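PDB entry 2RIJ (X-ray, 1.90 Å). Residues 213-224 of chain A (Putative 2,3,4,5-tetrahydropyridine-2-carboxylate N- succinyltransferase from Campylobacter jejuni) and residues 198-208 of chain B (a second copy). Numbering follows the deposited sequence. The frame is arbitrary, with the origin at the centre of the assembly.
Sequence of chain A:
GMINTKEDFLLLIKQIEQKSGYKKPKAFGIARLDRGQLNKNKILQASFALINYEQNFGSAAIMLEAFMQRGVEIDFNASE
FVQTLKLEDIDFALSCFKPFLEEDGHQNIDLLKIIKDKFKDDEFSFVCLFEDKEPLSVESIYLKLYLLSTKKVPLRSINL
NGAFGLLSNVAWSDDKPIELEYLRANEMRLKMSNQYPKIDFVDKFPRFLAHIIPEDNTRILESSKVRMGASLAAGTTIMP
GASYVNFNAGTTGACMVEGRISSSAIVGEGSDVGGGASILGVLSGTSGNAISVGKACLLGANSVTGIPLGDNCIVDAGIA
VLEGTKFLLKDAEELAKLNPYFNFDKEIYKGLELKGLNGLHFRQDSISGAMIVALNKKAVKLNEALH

Chain A 213-224: IPEDNTRILESS
Chain B (198-208) KIDFVDKFPRF

The most unusual feature of this contact is how little strand it needs: a single antiparallel bridge, I220(A) with V202(B), CA atoms 5.1 Å apart, joins the two stretches, and an arginine takes over where the strand pairing stops. I220(A) N donates to V202(B) O at 2.9 Å, and V202(B) N donates to I220(A) O at 2.8 Å and nearly straight (173°). Both residues are extended, phi/psi -133/107 and -129/115.

L221(A) then leaves the strand conformation (-81/-3), and its carbonyl is caught by a side chain: R207(B) NH2 donates to L221(A) O at 2.9 Å and to E222(A) OE1 at 2.8 Å, the latter also a salt bridge. One nitrogen thus serves a neutral carbonyl and a carboxylate, so the arginine bonds the backbone where the strand has ended. Both acceptors lie at the guanidinium edge, near its plane. A water bridges the same pair, donating to L221(A) O (2.7 Å) and accepting from R207(B) NE (3.0 Å). R207(B) reaches in with chi1 m and chi2, chi3 t; E222(A) is t, p, and its OE2 accepts from S224(A) N at 2.9 Å.

One more backbone bond forms at S223(A) (-57/-39), whose N donates to D200(B) O at 2.8 Å, their CA atoms 5.3 Å apart. Its hydroxyl, chi1 t, donates to a second water (2.6 Å from OG), which donates to I199(B) O (2.7 Å).

Before the bridge, R219(A) (m, t, m, chi4 143°) donates from NH1 to D203(B) OD1 at 3.0 Å, a hydrogen bond with an N-H...acceptor angle of 166° that is part of a salt bridge. D203(B) has chi1 t.

V202(B), chi1 t, is the most covered residue; its CG2 meets P214(A) CG at 3.9 Å, while its CG1 lies 3.5 Å from T218(A) O. A type I turn follows P214(A), running from E215(A) to T218(A), closed by T218(A) N to E215(A) O at 3.1 Å.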

ATOM      1  N   ILE A 213     -36.325 -32.998 -19.219  1.00 20.06           N
ATOM      2  CA  ILE A 213     -36.819 -33.367 -17.919  1.00 21.38           C
ATOM      3  C   ILE A 213     -35.608 -33.654 -17.055  1.00 20.70           C
ATOM      4  O   ILE A 213     -34.879 -34.621 -17.324  1.00 22.99           O
ATOM      5  CB  ILE A 213     -37.730 -34.608 -17.989  1.00 19.79           C
ATOM      6  CG1 ILE A 213     -38.919 -34.357 -18.924  1.00 22.66           C
ATOM      7  CG2 ILE A 213     -38.232 -35.034 -16.550  1.00 19.81           C
ATOM      8  CD1 ILE A 213     -39.725 -35.626 -19.352  1.00 21.81           C
ATOM      9  N   PRO A 214     -35.381 -32.839 -16.017  1.00 20.32           N
ATOM     10  CA  PRO A 214     -34.225 -33.099 -15.146  1.00 23.63           C
ATOM     11  C   PRO A 214     -34.308 -34.463 -14.452  1.00 22.06           C
ATOM     12  O   PRO A 214     -35.392 -35.031 -14.343  1.00 21.37           O
ATOM     13  CB  PRO A 214     -34.365 -32.013 -14.075  1.00 21.90           C
ATOM     14  CG  PRO A 214     -35.063 -30.912 -14.728  1.00 23.40           C
ATOM     15  CD  PRO A 214     -36.089 -31.607 -15.583  1.00 22.45           C
ATOM     16  N   GLU A 215     -33.171 -34.933 -13.985  1.00 19.98           N
ATOM     17  CA  GLU A 215     -33.080 -36.123 -13.116  1.00 23.73           C
ATOM     18  C   GLU A 215     -33.791 -35.789 -11.827  1.00 23.58           C
ATOM     19  O   GLU A 215     -34.049 -34.612 -11.504  1.00 19.72           O
ATOM     20  CB  GLU A 215     -31.621 -36.435 -12.808  1.00 24.32           C
ATOM     21  CG  GLU A 215     -30.792 -36.835 -14.021  1.00 28.70           C
ATOM     22  CD  GLU A 215     -30.098 -35.656 -14.718  1.00 32.94           C
ATOM     23  OE1 GLU A 215     -30.369 -34.466 -14.389  1.00 24.93           O
ATOM     24  OE2 GLU A 215     -29.274 -35.938 -15.612  1.00 28.58           O
ATOM     25  N   ASP A 216     -34.139 -36.812 -11.063  1.00 21.74           N
ATOM     26  CA  ASP A 216     -34.891 -36.568  -9.838  1.00 22.71           C
ATOM     27  C   ASP A 216     -34.157 -35.748  -8.784  1.00 24.21           C
ATOM     28  O   ASP A 216     -34.805 -35.152  -7.901  1.00 25.20           O
ATOM     29  CB  ASP A 216     -35.289 -37.890  -9.149  1.00 24.04           C
ATOM     30  CG  ASP A 216     -36.406 -38.643  -9.857  1.00 29.85           C
ATOM     31  OD1 ASP A 216     -37.190 -38.067 -10.627  1.00 30.01           O
ATOM     32  OD2 ASP A 216     -36.494 -39.851  -9.594  1.00 33.58           O
ATOM     33  N   ASN A 217     -32.826 -35.745  -8.849  1.00 21.98           N
ATOM     34  CA  ASN A 217     -31.993 -34.940  -7.939  1.00 22.32           C
ATOM     35  C   ASN A 217     -31.424 -33.640  -8.543  1.00 23.80           C
ATOM     36  O   ASN A 217     -30.516 -33.029  -7.947  1.00 25.29           O
ATOM     37  CB  ASN A 217     -30.850 -35.760  -7.350  1.00 23.40           C
ATOM     38  CG  ASN A 217     -29.900 -36.332  -8.410  1.00 25.40           C
ATOM     39  OD1 ASN A 217     -30.257 -36.482  -9.566  1.00 27.29           O
ATOM     40  ND2 ASN A 217     -28.657 -36.641  -7.994  1.00 28.23           N
ATOM     41  N   THR A 218     -31.993 -33.199  -9.669  1.00 22.84           N
ATOM     42  CA  THR A 218     -31.594 -31.960 -10.324  1.00 21.65           C
ATOM     43  C   THR A 218     -32.706 -30.970 -10.185  1.00 20.62           C
ATOM     44  O   THR A 218     -33.891 -31.255 -10.425  1.00 20.83           O
ATOM     45  CB  THR A 218     -31.253 -32.204 -11.775  1.00 24.20           C
ATOM     46  OG1 THR A 218     -30.171 -33.114 -11.815  1.00 24.76           O
ATOM     47  CG2 THR A 218     -30.897 -30.919 -12.520  1.00 19.88           C
ATOM     48  N   ARG A 219     -32.335 -29.780  -9.751  1.00 19.00           N
ATOM     49  CA  ARG A 219     -33.326 -28.698  -9.545  1.00 18.53           C
ATOM     50  C   ARG A 219     -32.974 -27.448 -10.315  1.00 21.00           C
ATOM     51  O   ARG A 219     -31.802 -27.042 -10.350  1.00 22.54           O
ATOM     52  CB  ARG A 219     -33.410 -28.413  -8.066  1.00 17.21           C
ATOM     53  CG  ARG A 219     -33.748 -29.662  -7.263  1.00 21.12           C
ATOM     54  CD  ARG A 219     -33.954 -29.373  -5.786  1.00 23.91           C
ATOM     55  NE  ARG A 219     -32.694 -29.060  -5.125  1.00 25.17           N
ATOM     56  CZ  ARG A 219     -32.482 -28.177  -4.161  1.00 27.34           C
ATOM     57  NH1 ARG A 219     -33.429 -27.373  -3.681  1.00 23.47           N
ATOM     58  NH2 ARG A 219     -31.256 -28.089  -3.667  1.00 25.42           N
ATOM     59  N   ILE A 220     -33.991 -26.818 -10.906  1.00 20.53           N
ATOM     60  CA  ILE A 220     -33.835 -25.565 -11.621  1.00 20.08           C
ATOM     61  C   ILE A 220     -34.946 -24.703 -11.104  1.00 18.54           C
ATOM     62  O   ILE A 220     -36.154 -24.939 -11.406  1.00 17.91           O
ATOM     63  CB  ILE A 220     -33.992 -25.742 -13.123  1.00 18.52           C
ATOM     64  CG1 ILE A 220     -32.905 -26.648 -13.682  1.00 23.56           C
ATOM     65  CG2 ILE A 220     -34.095 -24.387 -13.815  1.00 19.15           C
ATOM     66  CD1 ILE A 220     -33.195 -27.158 -15.129  1.00 22.20           C
ATOM     67  N   LEU A 221     -34.606 -23.727 -10.286  1.00 19.29           N
ATOM     68  CA  LEU A 221     -35.658 -22.972  -9.527  1.00 21.64           C
ATOM     69  C   LEU A 221     -36.349 -21.879 -10.321  1.00 22.39           C
ATOM     70  O   LEU A 221     -37.286 -21.259  -9.828  1.00 21.00           O
ATOM     71  CB  LEU A 221     -35.106 -22.424  -8.191  1.00 18.57           C
ATOM     72  CG  LEU A 221     -35.180 -23.395  -7.004  1.00 21.60           C
ATOM     73  CD1 LEU A 221     -34.283 -24.588  -7.239  1.00 18.25           C
ATOM     74  CD2 LEU A 221     -34.861 -22.653  -5.671  1.00 19.39           C
ATOM     75  N   GLU A 222     -35.912 -21.674 -11.557  1.00 21.25           N
ATOM     76  CA  GLU A 222     -36.560 -20.746 -12.469  1.00 21.63           C
ATOM     77  C   GLU A 222     -36.094 -21.034 -13.887  1.00 21.28           C
ATOM     78  O   GLU A 222     -34.891 -20.984 -14.195  1.00 19.62           O
ATOM     79  CB  GLU A 222     -36.284 -19.279 -12.097  1.00 21.56           C
ATOM     80  CG  GLU A 222     -36.727 -18.207 -13.134  1.00 24.19           C
ATOM     81  CD  GLU A 222     -38.091 -18.486 -13.833  1.00 38.61           C
ATOM     82  OE1 GLU A 222     -39.033 -18.959 -13.130  1.00 39.74           O
ATOM     83  OE2 GLU A 222     -38.236 -18.254 -15.090  1.00 43.44           O
ATOM     84  N   SER A 223     -37.058 -21.342 -14.746  1.00 23.29           N
ATOM     85  CA  SER A 223     -36.784 -21.725 -16.122  1.00 21.18           C
ATOM     86  C   SER A 223     -35.990 -20.697 -16.926  1.00 22.60           C
ATOM     87  O   SER A 223     -35.159 -21.077 -17.690  1.00 18.58           O
ATOM     88  CB  SER A 223     -38.081 -22.053 -16.897  1.00 24.96           C
ATOM     89  OG  SER A 223     -37.805 -22.558 -18.207  1.00 26.63           O
ATOM     90  N   SER A 224     -36.238 -19.396 -16.780  1.00 19.06           N
ATOM     91  CA  SER A 224     -35.526 -18.385 -17.566  1.00 20.81           C
ATOM     92  C   SER A 224     -33.986 -18.410 -17.327  1.00 23.69           C
ATOM     93  O   SER A 224     -33.212 -17.834 -18.086  1.00 20.57           O
ATOM     94  CB  SER A 224     -36.094 -16.996 -17.245  1.00 22.31           C
ATOM     95  OG  SER A 224     -35.812 -16.661 -15.926  1.00 23.83           O
TER
ATOM     96  N   LYS B 198     -46.151 -26.583 -19.731  1.00 25.79           N
ATOM     97  CA  LYS B 198     -45.140 -25.573 -19.547  1.00 27.49           C
ATOM     98  C   LYS B 198     -44.595 -25.679 -18.126  1.00 27.49           C
ATOM     99  O   LYS B 198     -45.322 -25.421 -17.139  1.00 26.50           O
ATOM    100  CB  LYS B 198     -45.675 -24.164 -19.757  1.00 27.72           C
ATOM    101  CG  LYS B 198     -44.614 -23.098 -19.369  1.00 29.73           C
ATOM    102  CD  LYS B 198     -45.034 -21.732 -19.715  1.00 33.63           C
ATOM    103  CE  LYS B 198     -46.199 -21.279 -18.811  1.00 45.44           C
ATOM    104  NZ  LYS B 198     -45.807 -20.869 -17.448  1.00 38.50           N
ATOM    105  N   ILE B 199     -43.310 -25.996 -18.037  1.00 25.46           N
ATOM    106  CA  ILE B 199     -42.651 -26.211 -16.749  1.00 26.28           C
ATOM    107  C   ILE B 199     -41.902 -24.939 -16.361  1.00 25.19           C
ATOM    108  O   ILE B 199     -40.933 -24.540 -16.998  1.00 25.35           O
ATOM    109  CB  ILE B 199     -41.741 -27.468 -16.781  1.00 26.50           C
ATOM    110  CG1 ILE B 199     -42.554 -28.718 -17.211  1.00 21.86           C
ATOM    111  CG2 ILE B 199     -40.988 -27.647 -15.443  1.00 20.81           C
ATOM    112  CD1 ILE B 199     -43.806 -29.009 -16.371  1.00 22.57           C
ATOM    113  N   ASP B 200     -42.366 -24.299 -15.300  1.00 23.26           N
ATOM    114  CA  ASP B 200     -41.739 -23.073 -14.839  1.00 20.57           C
ATOM    115  C   ASP B 200     -40.478 -23.290 -13.998  1.00 20.14           C
ATOM    116  O   ASP B 200     -39.574 -22.443 -14.003  1.00 20.62           O
ATOM    117  CB  ASP B 200     -42.752 -22.245 -14.079  1.00 23.23           C
ATOM    118  CG  ASP B 200     -43.904 -21.827 -14.965  1.00 32.32           C
ATOM    119  OD1 ASP B 200     -43.663 -21.418 -16.134  1.00 33.61           O
ATOM    120  OD2 ASP B 200     -45.036 -21.982 -14.503  1.00 27.49           O
ATOM    121  N   PHE B 201     -40.449 -24.375 -13.225  1.00 22.77           N
ATOM    122  CA  PHE B 201     -39.332 -24.712 -12.357  1.00 21.22           C
ATOM    123  C   PHE B 201     -39.436 -26.160 -11.858  1.00 20.90           C
ATOM    124  O   PHE B 201     -40.480 -26.804 -11.971  1.00 19.62           O
ATOM    125  CB  PHE B 201     -39.129 -23.705 -11.209  1.00 21.82           C
ATOM    126  CG  PHE B 201     -40.234 -23.653 -10.148  1.00 19.21           C
ATOM    127  CD1 PHE B 201     -41.418 -22.996 -10.388  1.00 20.76           C
ATOM    128  CD2 PHE B 201     -40.049 -24.217  -8.917  1.00 22.57           C
ATOM    129  CE1 PHE B 201     -42.420 -22.933  -9.432  1.00 23.55           C
ATOM    130  CE2 PHE B 201     -41.016 -24.123  -7.946  1.00 22.32           C
ATOM    131  CZ  PHE B 201     -42.216 -23.488  -8.201  1.00 20.68           C
ATOM    132  N   VAL B 202     -38.324 -26.665 -11.379  1.00 18.32           N
ATOM    133  CA  VAL B 202     -38.216 -28.029 -10.789  1.00 21.07           C
ATOM    134  C   VAL B 202     -37.533 -27.868  -9.434  1.00 21.25           C
ATOM    135  O   VAL B 202     -36.377 -27.394  -9.351  1.00 20.74           O
ATOM    136  CB  VAL B 202     -37.464 -29.033 -11.699  1.00 20.14           C
ATOM    137  CG1 VAL B 202     -37.247 -30.463 -10.957  1.00 19.60           C
ATOM    138  CG2 VAL B 202     -38.132 -29.125 -13.091  1.00 22.24           C
ATOM    139  N   ASP B 203     -38.273 -28.187  -8.368  1.00 22.53           N
ATOM    140  CA  ASP B 203     -37.780 -28.006  -7.023  1.00 23.20           C
ATOM    141  C   ASP B 203     -38.715 -28.682  -6.030  1.00 21.52           C
ATOM    142  O   ASP B 203     -39.832 -29.161  -6.359  1.00 19.23           O
ATOM    143  CB  ASP B 203     -37.687 -26.503  -6.670  1.00 23.17           C
ATOM    144  CG  ASP B 203     -36.914 -26.223  -5.367  1.00 25.84           C
ATOM    145  OD1 ASP B 203     -36.108 -27.067  -4.922  1.00 23.29           O
ATOM    146  OD2 ASP B 203     -37.157 -25.150  -4.757  1.00 22.48           O
ATOM    147  N   LYS B 204     -38.252 -28.714  -4.808  1.00 20.22           N
ATOM    148  CA  LYS B 204     -39.008 -29.242  -3.665  1.00 23.45           C
ATOM    149  C   LYS B 204     -39.941 -28.232  -2.986  1.00 24.09           C
ATOM    150  O   LYS B 204     -40.832 -28.638  -2.242  1.00 26.06           O
ATOM    151  CB  LYS B 204     -38.032 -29.815  -2.602  1.00 24.07           C
ATOM    152  CG  LYS B 204     -37.346 -31.115  -3.031  1.00 25.71           C
ATOM    153  CD  LYS B 204     -36.299 -31.555  -2.041  1.00 27.69           C
ATOM    154  CE  LYS B 204     -35.859 -33.011  -2.302  1.00 32.28           C
ATOM    155  NZ  LYS B 204     -35.017 -33.550  -1.246  1.00 47.19           N
ATOM    156  N   PHE B 205     -39.701 -26.943  -3.193  1.00 23.12           N
ATOM    157  CA  PHE B 205     -40.478 -25.873  -2.568  1.00 20.67           C
ATOM    158  C   PHE B 205     -41.244 -25.086  -3.640  1.00 22.48           C
ATOM    159  O   PHE B 205     -40.694 -24.827  -4.717  1.00 22.20           O
ATOM    160  CB  PHE B 205     -39.573 -24.859  -1.865  1.00 22.47           C
ATOM    161  CG  PHE B 205     -38.978 -25.330  -0.572  1.00 26.49           C
ATOM    162  CD1 PHE B 205     -37.970 -26.285  -0.578  1.00 31.90           C
ATOM    163  CD2 PHE B 205     -39.373 -24.787   0.631  1.00 36.60           C
ATOM    164  CE1 PHE B 205     -37.401 -26.750   0.625  1.00 36.07           C
ATOM    165  CE2 PHE B 205     -38.802 -25.245   1.842  1.00 34.61           C
ATOM    166  CZ  PHE B 205     -37.843 -26.257   1.818  1.00 35.08           C
ATOM    167  N   PRO B 206     -42.455 -24.596  -3.294  1.00 23.59           N
ATOM    168  CA  PRO B 206     -43.199 -23.639  -4.120  1.00 22.29           C
ATOM    169  C   PRO B 206     -42.798 -22.193  -3.818  1.00 20.37           C
ATOM    170  O   PRO B 206     -41.925 -21.932  -2.966  1.00 20.77           O
ATOM    171  CB  PRO B 206     -44.642 -23.912  -3.696  1.00 23.36           C
ATOM    172  CG  PRO B 206     -44.515 -24.226  -2.284  1.00 21.50           C
ATOM    173  CD  PRO B 206     -43.215 -24.915  -2.067  1.00 20.90           C
ATOM    174  N   ARG B 207     -43.377 -21.275  -4.572  1.00 22.19           N
ATOM    175  CA  ARG B 207     -43.128 -19.884  -4.403  1.00 21.11           C
ATOM    176  C   ARG B 207     -44.155 -19.305  -3.420  1.00 22.18           C
ATOM    177  O   ARG B 207     -45.297 -19.764  -3.327  1.00 20.87           O
ATOM    178  CB  ARG B 207     -43.163 -19.181  -5.750  1.00 19.96           C
ATOM    179  CG  ARG B 207     -41.964 -19.643  -6.630  1.00 22.70           C
ATOM    180  CD  ARG B 207     -42.162 -19.521  -8.032  1.00 31.52           C
ATOM    181  NE  ARG B 207     -40.970 -19.919  -8.775  1.00 21.01           N
ATOM    182  CZ  ARG B 207     -40.852 -19.716 -10.059  1.00 25.79           C
ATOM    183  NH1 ARG B 207     -41.835 -19.158 -10.710  1.00 28.15           N
ATOM    184  NH2 ARG B 207     -39.757 -20.046 -10.680  1.00 20.61           N
ATOM    185  N   PHE B 208     -43.728 -18.256  -2.754  1.00 20.39           N
ATOM    186  CA  PHE B 208     -44.559 -17.447  -1.824  1.00 20.44           C
ATOM    187  C   PHE B 208     -45.886 -17.010  -2.414  1.00 19.56           C
ATOM    188  O   PHE B 208     -46.913 -17.194  -1.777  1.00 19.15           O
ATOM    189  CB  PHE B 208     -43.685 -16.248  -1.389  1.00 19.01           C
ATOM    190  CG  PHE B 208     -44.290 -15.266  -0.449  1.00 18.79           C
ATOM    191  CD1 PHE B 208     -45.049 -14.209  -0.939  1.00 18.33           C
ATOM    192  CD2 PHE B 208     -43.948 -15.276   0.925  1.00 17.42           C
ATOM    193  CE1 PHE B 208     -45.523 -13.208  -0.092  1.00 21.51           C
ATOM    194  CE2 PHE B 208     -44.413 -14.287   1.767  1.00 17.12           C
ATOM    195  CZ  PHE B 208     -45.240 -13.257   1.254  1.00 19.27           C
TER
HETATM  196  O   HOH W   1     -38.591 -21.228  -7.424  1.00 23.22           O
HETATM  197  O   HOH W   2     -40.031 -23.395 -19.304  1.00 23.85           O